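Local coordinates for hypothetical protein (ST2072) (Sulfolobus tokodaii, PDB 1VE0) that is of unknown function but binds zinc and belongs to the YjbQ (UPF0047) family, at residues S14-I19 against W64-V69; E23-A28 against V127-M132; A37-K42 against C46-N51; F75-N78 against N82-H85; L116-F119 against T124-V127. One frame throughout, in Å; residues are numbered along the deposited sequence.

Contact 1. Residues S14-I19 against W64-V69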
# COMPACT_ATOMS: atom_id res chain seq x y z
N SER A 14 5.90 -20.49 -11.64
CA SER A 14 5.16 -21.41 -10.79
C SER A 14 3.87 -20.73 -10.33
O SER A 14 3.64 -19.57 -10.64
CB SER A 14 6.03 -21.77 -9.58
OG SER A 14 5.56 -22.94 -8.94
N ARG A 15 3.02 -21.46 -9.61
CA ARG A 15 1.79 -20.86 -9.11
C ARG A 15 2.20 -19.72 -8.19
O ARG A 15 1.70 -18.60 -8.31
CB ARG A 15 0.96 -21.87 -8.33
CG ARG A 15 -0.40 -21.35 -7.95
CD ARG A 15 -1.13 -22.33 -7.07
NE ARG A 15 -2.57 -22.17 -7.16
CZ ARG A 15 -3.44 -22.83 -6.40
NH1 ARG A 15 -4.74 -22.63 -6.55
NH2 ARG A 15 -3.00 -23.68 -5.48
N PHE A 16 3.11 -20.03 -7.27
CA PHE A 16 3.66 -19.05 -6.33
C PHE A 16 5.09 -18.78 -6.78
O PHE A 16 5.88 -19.71 -6.91
CB PHE A 16 3.65 -19.61 -4.91
CG PHE A 16 2.28 -19.62 -4.28
CD1 PHE A 16 1.85 -18.55 -3.51
CD2 PHE A 16 1.41 -20.68 -4.51
CE1 PHE A 16 0.56 -18.54 -2.97
CE2 PHE A 16 0.12 -20.67 -3.97
CZ PHE A 16 -0.30 -19.60 -3.21
N ASP A 17 5.41 -17.52 -7.01
CA ASP A 17 6.75 -17.18 -7.47
C ASP A 17 7.09 -15.77 -7.02
O ASP A 17 6.20 -14.96 -6.73
CB ASP A 17 6.80 -17.28 -9.00
CG ASP A 17 8.20 -17.44 -9.54
OD1 ASP A 17 9.14 -17.63 -8.74
OD2 ASP A 17 8.36 -17.38 -10.78
N SER A 18 8.38 -15.47 -6.95
CA SER A 18 8.82 -14.14 -6.55
C SER A 18 9.98 -13.77 -7.46
O SER A 18 10.94 -14.52 -7.62
CB SER A 18 9.24 -14.13 -5.07
OG SER A 18 10.05 -15.23 -4.74
N ILE A 19 9.88 -12.60 -8.08
CA ILE A 19 10.90 -12.17 -9.01
C ILE A 19 11.41 -10.77 -8.72
O ILE A 19 10.62 -9.85 -8.59
CB ILE A 19 10.34 -12.18 -10.45
CG1 ILE A 19 9.95 -13.62 -10.84
CG2 ILE A 19 11.36 -11.59 -11.42
CD1 ILE A 19 9.30 -13.72 -12.21
N TRP A 64 4.49 -17.40 3.64
CA TRP A 64 3.67 -16.73 4.63
C TRP A 64 2.39 -16.21 4.00
O TRP A 64 1.36 -16.11 4.66
CB TRP A 64 4.46 -15.63 5.33
CG TRP A 64 5.28 -16.22 6.42
CD1 TRP A 64 6.54 -16.75 6.30
CD2 TRP A 64 4.84 -16.51 7.75
NE1 TRP A 64 6.90 -17.36 7.48
CE2 TRP A 64 5.88 -17.23 8.38
CE3 TRP A 64 3.67 -16.23 8.46
CZ2 TRP A 64 5.77 -17.68 9.70
CZ3 TRP A 64 3.56 -16.68 9.77
CH2 TRP A 64 4.61 -17.40 10.38
N ALA A 65 2.46 -15.89 2.72
CA ALA A 65 1.26 -15.44 2.02
C ALA A 65 0.32 -16.64 2.07
O ALA A 65 -0.88 -16.50 2.35
CB ALA A 65 1.59 -15.08 0.58
N LYS A 66 0.86 -17.82 1.80
CA LYS A 66 0.06 -19.05 1.82
C LYS A 66 -0.51 -19.33 3.21
O LYS A 66 -1.61 -19.85 3.34
CB LYS A 66 0.88 -20.25 1.35
CG LYS A 66 1.11 -20.28 -0.15
CD LYS A 66 1.57 -21.65 -0.65
CE LYS A 66 2.96 -21.98 -0.15
NZ LYS A 66 3.49 -23.21 -0.80
N LYS A 67 0.25 -18.97 4.24
CA LYS A 67 -0.20 -19.21 5.61
C LYS A 67 -1.35 -18.27 5.98
O LYS A 67 -2.29 -18.66 6.66
CB LYS A 67 0.93 -19.00 6.62
CG LYS A 67 2.07 -20.00 6.55
CD LYS A 67 3.02 -19.78 7.73
CE LYS A 67 4.15 -20.80 7.75
NZ LYS A 67 4.98 -20.74 6.52
N LEU A 68 -1.25 -17.03 5.53
CA LEU A 68 -2.28 -16.04 5.84
C LEU A 68 -3.57 -16.28 5.08
O LEU A 68 -4.66 -16.15 5.64
CB LEU A 68 -1.74 -14.65 5.52
CG LEU A 68 -0.48 -14.29 6.29
CD1 LEU A 68 0.15 -13.02 5.72
CD2 LEU A 68 -0.84 -14.10 7.76
N VAL A 69 -3.45 -16.64 3.81
CA VAL A 69 -4.62 -16.90 2.97
C VAL A 69 -4.41 -18.21 2.20
O VAL A 69 -4.03 -18.20 1.04
CB VAL A 69 -4.85 -15.75 1.97
CG1 VAL A 69 -6.19 -15.93 1.28
CG2 VAL A 69 -4.79 -14.41 2.71
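Phe16 and Lys66 make a CH-pi contact at the surface, between the loop that leads into strand 17-20 and the last turns of helix 55-68. The aliphatic part of the lysine lies over one face of the phenyl ring. CG sits nearer the rim than the middle, and Lys66 CG is 3.4 Å from Phe16 CE1. Measured to the ring centre, Lys66 CG is at 3.6 Å and 25° off the normal. CD follows across the same face, and Lys66 CD comes within 3.8 Å of Phe16 CZ. Phe16 carries its ring toward the helix with CG opposite its own carbonyl carbon (chi1 -75°). The lysine chain bends at chi3. Its NZ stays above the same face, but Lys66 NZ is 5.3 Å from the centroid of the Phe16 ring, so any cation-pi attraction is long and at most weak. The contact is therefore mainly apolar.

In the fold, it ties the loop entering strand 17-20, an outer strand of this chain's three-stranded antiparallel sheet, to the C-terminal end of helix 55-68. Ser18 OG bonds to Met58 O, an additional tie from strand 17-20 to that helix. The Phe16 ring also touches Pro71 and meets the ring of His85, the planes about 40° apart. Replacing Phe16 with an alanine would probably leave the methylenes of Lys66 without their flat support and its chain freer to turn. The preceding helix residue, Ala65, touches Phe119. Trp64 of the same helix stacks on Phe75 of the second subunit.

Contact 2. Residues E23-A28 against V127-M132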
# COMPACT_ATOMS: atom_id res chain seq x y z
N GLU A 23 16.16 -4.32 -11.82
CA GLU A 23 16.89 -3.91 -13.02
C GLU A 23 15.97 -3.42 -14.13
O GLU A 23 16.26 -2.40 -14.78
CB GLU A 23 17.76 -5.07 -13.54
CG GLU A 23 18.72 -5.64 -12.49
CD GLU A 23 19.68 -4.59 -11.94
OE1 GLU A 23 20.25 -4.81 -10.84
OE2 GLU A 23 19.88 -3.54 -12.61
N GLN A 24 14.87 -4.12 -14.36
CA GLN A 24 13.93 -3.72 -15.40
C GLN A 24 13.29 -2.38 -15.04
O GLN A 24 13.02 -1.57 -15.92
CB GLN A 24 12.82 -4.77 -15.59
CG GLN A 24 13.32 -6.15 -16.03
CD GLN A 24 13.52 -7.09 -14.85
OE1 GLN A 24 14.25 -6.79 -13.90
NE2 GLN A 24 12.87 -8.25 -14.92
N VAL A 25 13.04 -2.15 -13.75
CA VAL A 25 12.47 -0.87 -13.37
C VAL A 25 13.49 0.26 -13.55
O VAL A 25 13.12 1.36 -13.95
CB VAL A 25 11.95 -0.86 -11.90
CG1 VAL A 25 11.46 0.54 -11.54
CG2 VAL A 25 10.79 -1.84 -11.75
N SER A 26 14.77 -0.00 -13.27
CA SER A 26 15.76 1.06 -13.43
C SER A 26 15.85 1.49 -14.89
O SER A 26 16.10 2.66 -15.19
CB SER A 26 17.14 0.63 -12.90
OG SER A 26 17.63 -0.51 -13.58
N GLU A 27 15.62 0.57 -15.82
CA GLU A 27 15.65 0.92 -17.24
C GLU A 27 14.39 1.72 -17.61
O GLU A 27 14.46 2.70 -18.35
CB GLU A 27 15.71 -0.34 -18.12
CG GLU A 27 17.00 -1.11 -17.98
CD GLU A 27 18.19 -0.32 -18.49
OE1 GLU A 27 19.33 -0.65 -18.09
OE2 GLU A 27 18.00 0.62 -19.29
N ALA A 28 13.25 1.30 -17.06
CA ALA A 28 11.98 1.95 -17.36
C ALA A 28 11.83 3.40 -16.88
O ALA A 28 10.99 4.13 -17.40
CB ALA A 28 10.83 1.10 -16.82
N VAL A 127 4.36 -5.32 -16.13
CA VAL A 127 4.59 -4.30 -15.12
C VAL A 127 4.62 -2.92 -15.76
O VAL A 127 5.34 -2.71 -16.74
CB VAL A 127 5.93 -4.52 -14.37
CG1 VAL A 127 6.15 -3.38 -13.36
CG2 VAL A 127 5.92 -5.85 -13.65
N LEU A 128 3.83 -2.00 -15.25
CA LEU A 128 3.86 -0.63 -15.76
C LEU A 128 4.64 0.26 -14.79
O LEU A 128 4.39 0.24 -13.58
CB LEU A 128 2.43 -0.08 -15.90
CG LEU A 128 2.30 1.44 -16.01
CD1 LEU A 128 2.89 1.96 -17.33
CD2 LEU A 128 0.82 1.82 -15.89
N VAL A 129 5.61 1.00 -15.31
CA VAL A 129 6.37 1.93 -14.49
C VAL A 129 6.00 3.31 -15.02
O VAL A 129 6.35 3.70 -16.14
CB VAL A 129 7.90 1.72 -14.60
CG1 VAL A 129 8.61 2.71 -13.67
CG2 VAL A 129 8.27 0.27 -14.22
N LYS A 130 5.25 4.04 -14.20
CA LYS A 130 4.79 5.36 -14.56
C LYS A 130 5.55 6.32 -13.67
O LYS A 130 5.31 6.37 -12.46
CB LYS A 130 3.28 5.45 -14.29
CG LYS A 130 2.62 6.73 -14.75
CD LYS A 130 1.61 6.44 -15.82
CE LYS A 130 0.83 7.67 -16.20
NZ LYS A 130 0.10 7.44 -17.46
N SER A 131 6.47 7.07 -14.27
CA SER A 131 7.28 8.00 -13.50
C SER A 131 6.94 9.45 -13.78
O SER A 131 6.60 9.83 -14.90
CB SER A 131 8.77 7.77 -13.80
OG SER A 131 9.10 6.41 -13.63
N MSE A 132 7.03 10.26 -12.73
CA MSE A 132 6.74 11.68 -12.84
C MSE A 132 7.78 12.48 -12.06
O MSE A 132 8.24 12.05 -11.01
CB MSE A 132 5.32 11.99 -12.30
CG MSE A 132 4.19 11.51 -13.21
SE MSE A 132 2.39 12.06 -12.65
CE MSE A 132 2.84 13.70 -11.73
O HOH W 1 8.86 5.21 -16.00
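Val129 and Val25 both hold CG1 opposite the backbone N (chi1 -178° and 176°), and this sets the methyl pairs of strand and helix against each other. Val129 points from strand 124-133 toward helix 22-28, and both of its methyls reach the helix. Val129 CG2 lies 4.1 Å from Val25 CG2. Val129 CG1 meets the other branch, at 4.2 Å from Val25 CG1. Ala28, one turn further along, presses on the base of the same valine. Ala28 CB is 3.7 Å from Val129 CB and equally close to its CG2. One strand valine thus fits against two helix residues spaced three apart. All three are buried, and the direct side-chain contact is apolar.

Beside this patch a water makes three hydrogen bonds and joins the two segments. It donates to Ala28 O at 2.8 Å and to Val129 O at 2.9 Å. It accepts from Ser131 OG, which lies 2.7 Å from the water oxygen. The water thus serves two backbone carbonyls and a serine hydroxyl. Within the helix, Ser26 OG donates back to Glu23 O, which also accepts from Glu27 N.

This is helix-on-sheet packing, away from the zinc site. Helix 22-28 lies on one face of the five-stranded antiparallel sheet. Strand 124-133 is bonded on one flank to strand 2-11 and on the other to strand 35-41. Val25 also packs on Val39 and Leu106, while Phe8 and Ile29 lie against Val129.

Contact 3. Residues A37-K42 against C46-N51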
# COMPACT_ATOMS: atom_id res chain seq x y z
N ALA A 37 8.61 7.07 -9.08
CA ALA A 37 8.31 5.97 -9.97
C ALA A 37 7.19 5.18 -9.32
O ALA A 37 7.30 4.78 -8.16
CB ALA A 37 9.54 5.08 -10.14
N HIS A 38 6.09 5.01 -10.04
CA HIS A 38 4.99 4.20 -9.53
C HIS A 38 5.11 2.88 -10.26
O HIS A 38 4.95 2.83 -11.48
CB HIS A 38 3.65 4.85 -9.88
CG HIS A 38 3.41 6.15 -9.18
ND1 HIS A 38 2.85 6.22 -7.92
CD2 HIS A 38 3.69 7.42 -9.55
CE1 HIS A 38 2.79 7.49 -7.55
NE2 HIS A 38 3.29 8.24 -8.52
N VAL A 39 5.43 1.81 -9.53
CA VAL A 39 5.58 0.48 -10.12
C VAL A 39 4.22 -0.16 -9.93
O VAL A 39 3.80 -0.46 -8.80
CB VAL A 39 6.67 -0.32 -9.39
CG1 VAL A 39 6.83 -1.71 -10.02
CG2 VAL A 39 7.99 0.45 -9.47
N ILE A 40 3.53 -0.35 -11.06
CA ILE A 40 2.16 -0.84 -11.06
C ILE A 40 1.88 -2.08 -11.90
O ILE A 40 2.44 -2.23 -12.98
CB ILE A 40 1.23 0.29 -11.62
CG1 ILE A 40 1.33 1.53 -10.73
CG2 ILE A 40 -0.22 -0.20 -11.76
CD1 ILE A 40 1.08 2.81 -11.49
N VAL A 41 1.03 -2.97 -11.41
CA VAL A 41 0.64 -4.09 -12.27
C VAL A 41 -0.86 -3.89 -12.45
O VAL A 41 -1.56 -3.50 -11.52
CB VAL A 41 0.89 -5.50 -11.66
CG1 VAL A 41 2.39 -5.79 -11.67
CG2 VAL A 41 0.28 -5.61 -10.24
N LYS A 42 -1.35 -4.10 -13.67
CA LYS A 42 -2.77 -3.95 -13.92
C LYS A 42 -3.42 -5.31 -13.74
O LYS A 42 -4.47 -5.59 -14.31
CB LYS A 42 -3.02 -3.43 -15.33
CG LYS A 42 -2.38 -2.09 -15.63
CD LYS A 42 -2.70 -1.68 -17.07
CE LYS A 42 -1.85 -0.52 -17.53
NZ LYS A 42 -2.17 -0.19 -18.96
N CYS A 46 -1.47 -10.77 -8.65
CA CYS A 46 -0.05 -10.72 -8.32
C CYS A 46 0.11 -9.34 -7.68
O CYS A 46 -0.75 -8.48 -7.86
CB CYS A 46 0.84 -10.93 -9.57
SG CYS A 46 0.75 -9.71 -10.88
N ALA A 47 1.17 -9.15 -6.89
CA ALA A 47 1.37 -7.87 -6.23
C ALA A 47 2.82 -7.40 -6.29
O ALA A 47 3.71 -8.15 -6.71
CB ALA A 47 0.92 -7.97 -4.78
N ILE A 48 3.04 -6.16 -5.86
CA ILE A 48 4.38 -5.55 -5.86
C ILE A 48 4.73 -5.15 -4.43
O ILE A 48 3.90 -4.60 -3.71
CB ILE A 48 4.43 -4.24 -6.74
CG1 ILE A 48 4.16 -4.56 -8.22
CG2 ILE A 48 5.78 -3.54 -6.58
CD1 ILE A 48 5.23 -5.43 -8.90
N ILE A 49 5.96 -5.46 -4.02
CA ILE A 49 6.43 -5.09 -2.69
C ILE A 49 7.85 -4.58 -2.89
O ILE A 49 8.45 -4.86 -3.93
CB ILE A 49 6.56 -6.30 -1.70
CG1 ILE A 49 7.62 -7.29 -2.19
CG2 ILE A 49 5.21 -7.00 -1.52
CD1 ILE A 49 7.89 -8.44 -1.23
N ILE A 50 8.34 -3.80 -1.93
CA ILE A 50 9.72 -3.31 -1.97
C ILE A 50 10.36 -3.92 -0.73
O ILE A 50 10.01 -3.55 0.39
CB ILE A 50 9.84 -1.77 -1.83
CG1 ILE A 50 8.98 -1.05 -2.86
CG2 ILE A 50 11.32 -1.34 -1.99
CD1 ILE A 50 9.28 -1.44 -4.29
N ASN A 51 11.27 -4.87 -0.91
CA ASN A 51 11.92 -5.48 0.24
C ASN A 51 13.23 -6.18 -0.11
O ASN A 51 13.77 -5.97 -1.19
CB ASN A 51 10.95 -6.45 0.93
CG ASN A 51 11.09 -6.43 2.44
OD1 ASN A 51 11.94 -7.12 2.99
ND2 ASN A 51 10.29 -5.60 3.10
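Ile48 spreads over two valines of the facing strand, Val39 and Val41. Its two branches divide the work. Ile48 CG2 meets Val39 CG1 at 4.0 Å, the two side chains crossing at about a right angle. The longer branch goes to the other valine, with Ile48 CD1 4.0 Å from Val41 CG1. Val41 then uses its second methyl on Cys46. Val41 CG2 is 3.9 Å from Cys46 O and slightly farther from SG. The valine torsion (chi1 -73°) sends CG1 to Ile48 and CG2 to Cys46.

The axes of segments 37-41 and 46-51 come within 7.2 Å and run nearly antiparallel, at 160°. The two strands are consecutive in the chain but belong to different sheets. Strand 35-41 pairs with 96-102 and 124-133, and strand 46-51 pairs with 113-118. The connection is therefore a beta-arch, in which side chains rather than backbone bonds fill the gap between the layers. An alanine in place of Val41 would probably open a gap beside Ile48 CD1 and the sulfur of Cys46. Val127 adds to the same interior by touching Val39, and Leu116 by touching Cys46. On the outer side of the first strand, Ile40 packs on Pro100 of the third subunit.

Contact 4. Residues F75-N78 against N82-H85. With ZN (zinc ion), chain C.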
# COMPACT_ATOMS: atom_id res chain seq x y z
N PHE A 75 -13.39 -19.91 -0.59
CA PHE A 75 -13.56 -18.68 -1.37
C PHE A 75 -14.79 -18.77 -2.27
O PHE A 75 -14.90 -19.68 -3.10
CB PHE A 75 -12.33 -18.44 -2.26
CG PHE A 75 -11.04 -18.28 -1.50
CD1 PHE A 75 -10.73 -17.07 -0.87
CD2 PHE A 75 -10.15 -19.33 -1.39
CE1 PHE A 75 -9.55 -16.92 -0.15
CE2 PHE A 75 -8.96 -19.20 -0.67
CZ PHE A 75 -8.66 -17.98 -0.04
N GLU A 76 -15.72 -17.84 -2.13
CA GLU A 76 -16.91 -17.87 -2.96
C GLU A 76 -16.55 -17.67 -4.43
O GLU A 76 -17.27 -18.12 -5.33
CB GLU A 76 -17.89 -16.79 -2.52
CG GLU A 76 -18.42 -17.01 -1.12
CD GLU A 76 -19.88 -16.62 -0.99
OE1 GLU A 76 -20.45 -16.85 0.11
OE2 GLU A 76 -20.45 -16.09 -1.97
N HIS A 77 -15.43 -17.01 -4.66
CA HIS A 77 -14.97 -16.76 -6.01
C HIS A 77 -14.61 -18.05 -6.74
O HIS A 77 -14.78 -18.15 -7.95
CB HIS A 77 -13.73 -15.86 -5.99
CG HIS A 77 -13.15 -15.60 -7.34
ND1 HIS A 77 -13.78 -14.83 -8.29
CD2 HIS A 77 -11.99 -16.02 -7.91
CE1 HIS A 77 -13.05 -14.79 -9.38
NE2 HIS A 77 -11.96 -15.50 -9.18
N ASN A 78 -14.13 -19.03 -5.98
CA ASN A 78 -13.70 -20.30 -6.58
C ASN A 78 -14.79 -21.08 -7.28
O ASN A 78 -14.53 -22.13 -7.87
CB ASN A 78 -12.97 -21.15 -5.53
CG ASN A 78 -11.57 -20.59 -5.22
OD1 ASN A 78 -11.26 -19.46 -5.58
ND2 ASN A 78 -10.74 -21.39 -4.56
N ASN A 82 -10.51 -20.93 -9.50
CA ASN A 82 -9.85 -21.30 -8.25
C ASN A 82 -8.63 -20.47 -7.83
O ASN A 82 -7.61 -21.02 -7.43
CB ASN A 82 -9.45 -22.78 -8.31
CG ASN A 82 -8.33 -23.04 -9.30
OD1 ASN A 82 -8.36 -22.55 -10.43
ND2 ASN A 82 -7.33 -23.81 -8.88
N ASN A 83 -8.75 -19.15 -7.90
CA ASN A 83 -7.63 -18.30 -7.50
C ASN A 83 -8.08 -17.20 -6.53
O ASN A 83 -7.49 -16.13 -6.50
CB ASN A 83 -6.97 -17.68 -8.73
CG ASN A 83 -7.91 -16.82 -9.53
OD1 ASN A 83 -9.10 -16.71 -9.21
ND2 ASN A 83 -7.39 -16.20 -10.59
N GLY A 84 -9.14 -17.47 -5.77
CA GLY A 84 -9.63 -16.50 -4.81
C GLY A 84 -8.57 -16.06 -3.81
O GLY A 84 -8.53 -14.90 -3.39
N HIS A 85 -7.71 -16.99 -3.43
CA HIS A 85 -6.65 -16.69 -2.48
C HIS A 85 -5.70 -15.65 -3.07
O HIS A 85 -5.22 -14.77 -2.36
CB HIS A 85 -5.85 -17.94 -2.14
CG HIS A 85 -4.93 -18.37 -3.24
ND1 HIS A 85 -5.38 -18.96 -4.40
CD2 HIS A 85 -3.60 -18.20 -3.40
CE1 HIS A 85 -4.37 -19.13 -5.23
NE2 HIS A 85 -3.28 -18.68 -4.65
ZN ZN C . -10.25 -14.97 -10.41
O HOH W 2 -7.84 -20.17 -3.92
O HOH W 3 -10.93 -13.98 -12.16
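His77 and Asn83 bind the same zinc ion from either end of a short 3-10 segment and loop. His77 sets its ring with CG opposite the backbone N (chi1 177°), and its NE2 reaches the zinc at 2.2 Å. Asn83 takes the rotamer with CG between its own N and carbonyl carbon (chi1 60°), which brings its OD1 to 2.4 Å from the zinc. The imidazole and amide planes are nearly coplanar, 19° apart, and OD1 lies at the edge of the ring. A water and His87 complete the site. On the far side of the His77 ring, ND1 bonds to Glu54 of the third subunit, which probably fixes the ring's rotation. Asn83 ND2 is held by Asp120.

Asn78 closes the loop. Its OD1 accepts from Gly84 N at 2.9 Å, in the carbonyl plane. Its ND2 donates to a water, which in turn lies 2.8 Å from His85 ND1 and is bonded to it. Asn83 stands at the N-cap of helix 84-93 but makes no capping bond; its OD1 is on the zinc. A side chain at Gly84 would run into Phe75 CB and Asn78 OD1, so its absence lets both lie against the helix start. One face of the Phe75 ring covers the Gly84-His85 peptide, with His85 N over the ring centre. Phe75 CZ touches His85 CA at 3.4 Å.

The loop thus leads into helix 84-93. His85 NE2 bonds to Phe119 O, just past strand 113-118. Glu76 N and His77 N bond to Asp60 in helix 55-68 of the third subunit, so the zinc site lies beside a subunit interface.

Contact 5. Residues L116-F119 against T124-V127. With SO4 (sulfate ion), chain B.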
# COMPACT_ATOMS: atom_id res chain seq x y z
N LEU A 116 8.25 -8.66 -7.57
CA LEU A 116 6.90 -9.03 -8.02
C LEU A 116 6.55 -10.35 -7.33
O LEU A 116 7.33 -11.29 -7.38
CB LEU A 116 6.84 -9.21 -9.55
CG LEU A 116 5.60 -9.94 -10.10
CD1 LEU A 116 4.35 -9.14 -9.83
CD2 LEU A 116 5.77 -10.16 -11.59
N LEU A 117 5.39 -10.41 -6.67
CA LEU A 117 4.95 -11.62 -5.99
C LEU A 117 3.79 -12.18 -6.80
O LEU A 117 2.81 -11.48 -7.07
CB LEU A 117 4.51 -11.33 -4.54
CG LEU A 117 5.59 -10.88 -3.53
CD1 LEU A 117 4.95 -10.71 -2.15
CD2 LEU A 117 6.72 -11.92 -3.45
N GLU A 118 3.92 -13.44 -7.19
CA GLU A 118 2.94 -14.15 -8.01
C GLU A 118 2.21 -15.17 -7.15
O GLU A 118 2.84 -15.93 -6.41
CB GLU A 118 3.69 -14.84 -9.17
CG GLU A 118 2.89 -15.82 -10.01
CD GLU A 118 1.80 -15.17 -10.82
OE1 GLU A 118 0.73 -14.89 -10.23
OE2 GLU A 118 2.01 -14.92 -12.03
N PHE A 119 0.89 -15.20 -7.25
CA PHE A 119 0.08 -16.14 -6.48
C PHE A 119 -0.83 -16.96 -7.37
O PHE A 119 -1.56 -17.81 -6.88
CB PHE A 119 -0.77 -15.39 -5.45
CG PHE A 119 0.02 -14.42 -4.61
CD1 PHE A 119 -0.09 -13.05 -4.82
CD2 PHE A 119 0.90 -14.88 -3.63
CE1 PHE A 119 0.66 -12.15 -4.08
CE2 PHE A 119 1.66 -13.98 -2.89
CZ PHE A 119 1.55 -12.62 -3.11
N THR A 124 2.64 -14.71 -17.91
CA THR A 124 3.47 -13.61 -18.37
C THR A 124 2.79 -12.42 -17.72
O THR A 124 1.62 -12.14 -18.00
CB THR A 124 3.46 -13.44 -19.90
OG1 THR A 124 4.20 -14.52 -20.50
CG2 THR A 124 4.13 -12.12 -20.29
N ARG A 125 3.50 -11.76 -16.81
CA ARG A 125 2.94 -10.62 -16.12
C ARG A 125 3.51 -9.34 -16.68
O ARG A 125 4.69 -9.26 -17.03
CB ARG A 125 3.26 -10.70 -14.62
CG ARG A 125 2.65 -11.91 -13.94
CD ARG A 125 1.13 -11.93 -14.11
NE ARG A 125 0.50 -12.80 -13.12
CZ ARG A 125 -0.79 -12.73 -12.79
NH1 ARG A 125 -1.29 -13.56 -11.88
NH2 ARG A 125 -1.57 -11.82 -13.36
N THR A 126 2.66 -8.32 -16.77
CA THR A 126 3.10 -7.04 -17.28
C THR A 126 3.25 -6.05 -16.14
O THR A 126 2.37 -5.95 -15.28
CB THR A 126 2.10 -6.49 -18.29
OG1 THR A 126 1.99 -7.39 -19.39
CG2 THR A 126 2.55 -5.12 -18.79
N VAL A 127 4.36 -5.32 -16.13
CA VAL A 127 4.59 -4.30 -15.12
C VAL A 127 4.62 -2.92 -15.76
O VAL A 127 5.34 -2.71 -16.74
CB VAL A 127 5.93 -4.52 -14.37
CG1 VAL A 127 6.15 -3.38 -13.36
CG2 VAL A 127 5.92 -5.85 -13.65
S SO4 B . -5.27 -10.86 -13.59
O1 SO4 B . -4.69 -10.47 -14.90
O2 SO4 B . -4.21 -10.90 -12.58
O3 SO4 B . -5.87 -12.19 -13.72
O4 SO4 B . -6.29 -9.87 -13.18
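The strands 113-118 and 124-133 face each other at an even spacing, with CA atoms 8.8 Å apart for both Leu116 with Val127 and Glu118 with Arg125. Side chains fill the distance. Glu118 and Arg125 form a side-on, two-bond salt bridge. Arg125 NE donates to Glu118 OE2 at 2.8 Å, almost straight (172°) and in the guanidinium plane. Arg125 NH1 donates to the syn lone pair of Glu118 OE1 at 2.9 Å. The two flat groups are turned 32° from each other. The arginine bends at chi2 (-58°), which brings its NE edge round to the carboxylate. Leu116 CD2 lies on the stem, 4.0 Å from Arg125 CB.

The two strands are consecutive but lie in different sheets, so this too is a beta-arch, here with a buried ion pair between the layers. Both carboxylate oxygens have further partners. OE1 accepts from Asp120 N, and OE2 bonds to Thr12 OG1. Arg125 NH1 also reaches Thr45 OG1. Arg125 NH2 donates to O2 of a sulfate at 2.9 Å. This ion probably came from the crystallisation liquor. His43, Thr44, Thr45 and Arg123 also bind it, consistent with a pocket for an anion.

Contacts 3 and 5 lie in the interior between the two sheets, with centres about 9 Å apart. They share backbone pairing, Ala47 O to Leu117 N at 2.8 Å. Contact 2 shares Val127 with contact 5, and Val127 CG1 lies 3.8 Å from Val39 CG1 of contact 3. Contact 1 joins contact 5 through the neighbouring strands 17-20 and 113-118. Contact 4 holds the zinc at one end of the molecule, its centre about 31 Å from that of contact 2. His85 joins contacts 1, 4 and 5, and Val69 CG1 of contact 1 is 3.5 Å from Phe75 CZ of contact 4. The side chain of Asn83, a zinc ligand, is about 5 Å from the sulfate of contact 5, so anion pocket and metal site are close neighbours.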